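Local coordinates for PHD finger protein 3 (Homo sapiens, PDB 6IC9) that binds the phosphorylated C-terminal domain of RNA polymerase II through its SPOC domain and regulates neuronal gene expression, at residues W61-K66 / V114-L119. Residues are numbered along the deposited sequence; the frame is centred on the assembly and turned at random.
Sequences WDYVEK and VKDMYL
Y63 of helix 57-70 reaches D116 and K115 on strand 114-122 with its phenol, and supplies 92 Å² of the 167 Å² buried over both sides, the largest share. Its CB leaves the helix in the direction of the strand, and CG lies anti to the backbone N (chi1 174°), which directs the ring at the strand. Along the ring, Y63 CD1 is the first atom to meet the strand, 4.2 Å from Y118 CE2; Y118 OH lies 3.6 Å from both CD1 and CE1 of Y63. The two tyrosine side chains cross at about a right angle, and Y118 OH approaches the Y63 ring obliquely. Y63 CE1 and CZ each lie 3.2 Å from D116 OD1, which sits at the ring edge and in its plane, whereas the carboxylate as a whole is turned 84° from the ring. At the tip, Y63 OH donates to D116 OD1 over a very short 2.4 Å, a length to be read with caution. K115 NZ donates to Y63 OH at 3.0 Å. The contact fastens helix 57-70 of the SPOC domain onto strand 114-122 of its seven-stranded, barrel-like sheet. K115 and D116 both face I153 in a classic beta bulge, with backbone bonds to it, consistent with two consecutive side chains turning to the same side. The K115 chain is extended up to a bend at chi4 (-52°), which turns NZ back to the hydroxyl; K115 CD passes 3.4 Å from Y63 OH. A bound RNA polymerase II peptide shares these groups: its backbone is the strongest polar partner of K115 NZ, and D116 OD2 hydrogen-bonds one of its polar side chains. Y63 and Y118 each pack on an apolar side chain of that peptide.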
ATOM      1  N   TRP A  61      -5.890 -11.103   0.686  1.00 28.14           N
ATOM      2  CA  TRP A  61      -6.464 -11.335   2.021  1.00 30.70           C
ATOM      3  C   TRP A  61      -6.274 -12.779   2.486  1.00 29.77           C
ATOM      4  O   TRP A  61      -6.064 -13.008   3.672  1.00 30.17           O
ATOM      5  CB  TRP A  61      -7.950 -10.931   2.050  1.00 30.67           C
ATOM      6  CG  TRP A  61      -8.065  -9.439   1.744  1.00 35.05           C
ATOM      7  CD1 TRP A  61      -8.820  -8.861   0.775  1.00 34.67           C
ATOM      8  CD2 TRP A  61      -7.357  -8.366   2.394  1.00 32.41           C
ATOM      9  NE1 TRP A  61      -8.645  -7.503   0.787  1.00 32.73           N
ATOM     10  CE2 TRP A  61      -7.738  -7.174   1.753  1.00 32.96           C
ATOM     11  CE3 TRP A  61      -6.414  -8.308   3.436  1.00 34.16           C
ATOM     12  CZ2 TRP A  61      -7.231  -5.917   2.131  1.00 33.53           C
ATOM     13  CZ3 TRP A  61      -5.909  -7.065   3.825  1.00 39.54           C
ATOM     14  CH2 TRP A  61      -6.323  -5.882   3.165  1.00 36.77           C
ATOM     15  N   ASP A  62      -6.306 -13.753   1.583  1.00 30.54           N
ATOM     16  CA  ASP A  62      -5.936 -15.119   1.972  1.00 31.49           C
ATOM     17  C   ASP A  62      -4.492 -15.180   2.473  1.00 33.14           C
ATOM     18  O   ASP A  62      -4.203 -15.768   3.516  1.00 30.75           O
ATOM     19  CB  ASP A  62      -6.108 -16.064   0.785  1.00 28.92           C
ATOM     20  CG  ASP A  62      -7.560 -16.274   0.407  1.00 39.58           C
ATOM     21  OD1 ASP A  62      -7.826 -16.848  -0.675  1.00 40.33           O
ATOM     22  OD2 ASP A  62      -8.428 -15.826   1.165  1.00 44.03           O
ATOM     23  N   TYR A  63      -3.572 -14.512   1.757  1.00 29.31           N
ATOM     24  CA  TYR A  63      -2.175 -14.473   2.160  1.00 26.64           C
ATOM     25  C   TYR A  63      -2.000 -13.769   3.500  1.00 31.20           C
ATOM     26  O   TYR A  63      -1.215 -14.211   4.361  1.00 30.37           O
ATOM     27  CB  TYR A  63      -1.403 -13.752   1.045  1.00 24.68           C
ATOM     28  CG  TYR A  63       0.026 -13.485   1.321  1.00 29.68           C
ATOM     29  CD1 TYR A  63       0.553 -12.205   1.121  1.00 26.35           C
ATOM     30  CD2 TYR A  63       0.870 -14.495   1.774  1.00 29.45           C
ATOM     31  CE1 TYR A  63       1.903 -11.928   1.347  1.00 32.45           C
ATOM     32  CE2 TYR A  63       2.243 -14.227   2.003  1.00 28.97           C
ATOM     33  CZ  TYR A  63       2.736 -12.957   1.799  1.00 32.02           C
ATOM     34  OH  TYR A  63       4.063 -12.701   2.003  1.00 30.66           O
ATOM     35  N   VAL A  64      -2.705 -12.650   3.694  1.00 28.81           N
ATOM     36  CA  VAL A  64      -2.567 -11.909   4.940  1.00 28.19           C
ATOM     37  C   VAL A  64      -3.018 -12.786   6.114  1.00 30.63           C
ATOM     38  O   VAL A  64      -2.412 -12.770   7.195  1.00 31.67           O
ATOM     39  CB  VAL A  64      -3.374 -10.588   4.876  1.00 30.60           C
ATOM     40  CG1 VAL A  64      -3.620 -10.024   6.292  1.00 31.36           C
ATOM     41  CG2 VAL A  64      -2.679  -9.513   3.973  1.00 28.95           C
ATOM     42  N   GLU A  65      -4.060 -13.586   5.901  1.00 27.87           N
ATOM     43  CA  GLU A  65      -4.504 -14.518   6.959  1.00 33.68           C
ATOM     44  C   GLU A  65      -3.401 -15.506   7.357  1.00 33.91           C
ATOM     45  O   GLU A  65      -3.202 -15.784   8.545  1.00 33.38           O
ATOM     46  CB  GLU A  65      -5.751 -15.244   6.463  1.00 36.89           C
ATOM     47  CG  GLU A  65      -6.342 -16.265   7.437  1.00 41.40           C
ATOM     48  CD  GLU A  65      -7.665 -16.767   6.885  1.00 50.11           C
ATOM     49  OE1 GLU A  65      -7.652 -17.480   5.846  1.00 49.03           O
ATOM     50  OE2 GLU A  65      -8.710 -16.372   7.439  1.00 53.76           O
ATOM     51  N   LYS A  66      -2.677 -16.055   6.372  1.00 33.06           N
ATOM     52  CA  LYS A  66      -1.557 -16.954   6.674  1.00 31.16           C
ATOM     53  C   LYS A  66      -0.424 -16.221   7.360  1.00 32.65           C
ATOM     54  O   LYS A  66       0.225 -16.766   8.263  1.00 34.96           O
ATOM     55  CB  LYS A  66      -1.031 -17.618   5.395  1.00 33.94           C
ATOM     56  CG  LYS A  66      -2.064 -18.397   4.634  1.00 37.01           C
ATOM     57  CD  LYS A  66      -1.527 -18.965   3.306  1.00 41.16           C
ATOM     58  CE  LYS A  66      -2.714 -19.535   2.491  1.00 50.02           C
ATOM     59  NZ  LYS A  66      -2.345 -20.106   1.150  1.00 56.58           N
ATOM     60  N   VAL A 114      11.227  -5.484   3.807  1.00 34.77           N
ATOM     61  CA  VAL A 114       9.825  -5.638   3.459  1.00 34.45           C
ATOM     62  C   VAL A 114       9.663  -6.835   2.526  1.00 30.43           C
ATOM     63  O   VAL A 114      10.234  -6.894   1.425  1.00 30.96           O
ATOM     64  CB  VAL A 114       9.161  -4.347   2.931  1.00 38.27           C
ATOM     65  CG1 VAL A 114       9.969  -3.134   3.113  1.00 34.12           C
ATOM     66  CG2 VAL A 114       8.489  -4.487   1.599  1.00 38.08           C
ATOM     67  N   LYS A 115       8.858  -7.779   2.999  1.00 30.52           N
ATOM     68  CA  LYS A 115       8.560  -8.990   2.248  1.00 32.12           C
ATOM     69  C   LYS A 115       7.618  -8.680   1.095  1.00 29.60           C
ATOM     70  O   LYS A 115       7.764  -9.239   0.001  1.00 30.16           O
ATOM     71  CB  LYS A 115       7.947 -10.018   3.212  1.00 34.12           C
ATOM     72  CG  LYS A 115       7.734 -11.439   2.635  1.00 34.15           C
ATOM     73  CD  LYS A 115       7.024 -12.334   3.672  1.00 38.87           C
ATOM     74  CE  LYS A 115       7.197 -13.851   3.311  1.00 37.71           C
ATOM     75  NZ  LYS A 115       6.782 -14.054   1.917  1.00 37.07           N
ATOM     76  N   ASP A 116       6.616  -7.816   1.338  1.00 28.09           N
ATOM     77  CA  ASP A 116       5.576  -7.507   0.350  1.00 27.25           C
ATOM     78  C   ASP A 116       5.014  -6.120   0.614  1.00 27.68           C
ATOM     79  O   ASP A 116       4.938  -5.675   1.764  1.00 28.45           O
ATOM     80  CB  ASP A 116       4.339  -8.446   0.390  1.00 25.17           C
ATOM     81  CG  ASP A 116       4.699  -9.912   0.455  1.00 34.16           C
ATOM     82  OD1 ASP A 116       4.766 -10.452   1.585  1.00 35.67           O
ATOM     83  OD2 ASP A 116       4.880 -10.500  -0.613  1.00 32.02           O
ATOM     84  N   MET A 117       4.636  -5.445  -0.455  1.00 24.17           N
ATOM     85  CA  MET A 117       3.898  -4.201  -0.316  1.00 23.66           C
ATOM     86  C   MET A 117       2.820  -4.139  -1.390  1.00 25.00           C
ATOM     87  O   MET A 117       3.110  -4.296  -2.580  1.00 26.53           O
ATOM     88  CB  MET A 117       4.825  -2.988  -0.395  1.00 28.62           C
ATOM     89  CG  MET A 117       4.037  -1.686  -0.224  1.00 31.61           C
ATOM     90  SD  MET A 117       5.207  -0.356   0.183  1.00 38.90           S
ATOM     91  CE  MET A 117       4.067   0.943   0.539  1.00 38.97           C
ATOM     92  N   TYR A 118       1.585  -3.934  -0.969  1.00 23.95           N
ATOM     93  CA  TYR A 118       0.457  -3.839  -1.892  1.00 23.32           C
ATOM     94  C   TYR A 118      -0.146  -2.448  -1.825  1.00 25.12           C
ATOM     95  O   TYR A 118      -0.147  -1.806  -0.767  1.00 27.00           O
ATOM     96  CB  TYR A 118      -0.640  -4.859  -1.548  1.00 25.69           C
ATOM     97  CG  TYR A 118      -0.090  -6.284  -1.606  1.00 26.81           C
ATOM     98  CD1 TYR A 118       0.222  -6.861  -2.837  1.00 25.36           C
ATOM     99  CD2 TYR A 118       0.180  -6.991  -0.414  1.00 27.68           C
ATOM    100  CE1 TYR A 118       0.783  -8.158  -2.891  1.00 27.63           C
ATOM    101  CE2 TYR A 118       0.702  -8.292  -0.449  1.00 25.40           C
ATOM    102  CZ  TYR A 118       1.016  -8.841  -1.680  1.00 30.09           C
ATOM    103  OH  TYR A 118       1.537 -10.108  -1.682  1.00 28.30           O
ATOM    104  N   LEU A 119      -0.677  -1.981  -2.949  0.55 24.34           N
ATOM    105  CA  LEU A 119      -1.305  -0.669  -3.043  0.55 23.13           C
ATOM    106  C   LEU A 119      -2.782  -0.882  -3.227  0.55 24.69           C
ATOM    107  O   LEU A 119      -3.192  -1.464  -4.236  0.55 24.15           O
ATOM    108  CB  LEU A 119      -0.747   0.124  -4.228  0.55 25.35           C
ATOM    109  CG  LEU A 119      -0.782   1.647  -4.309  0.55 29.53           C
ATOM    110  CD1 LEU A 119       0.086   2.351  -3.196  0.55 25.80           C
ATOM    111  CD2 LEU A 119      -0.164   1.986  -5.678  0.55 25.81           C
TER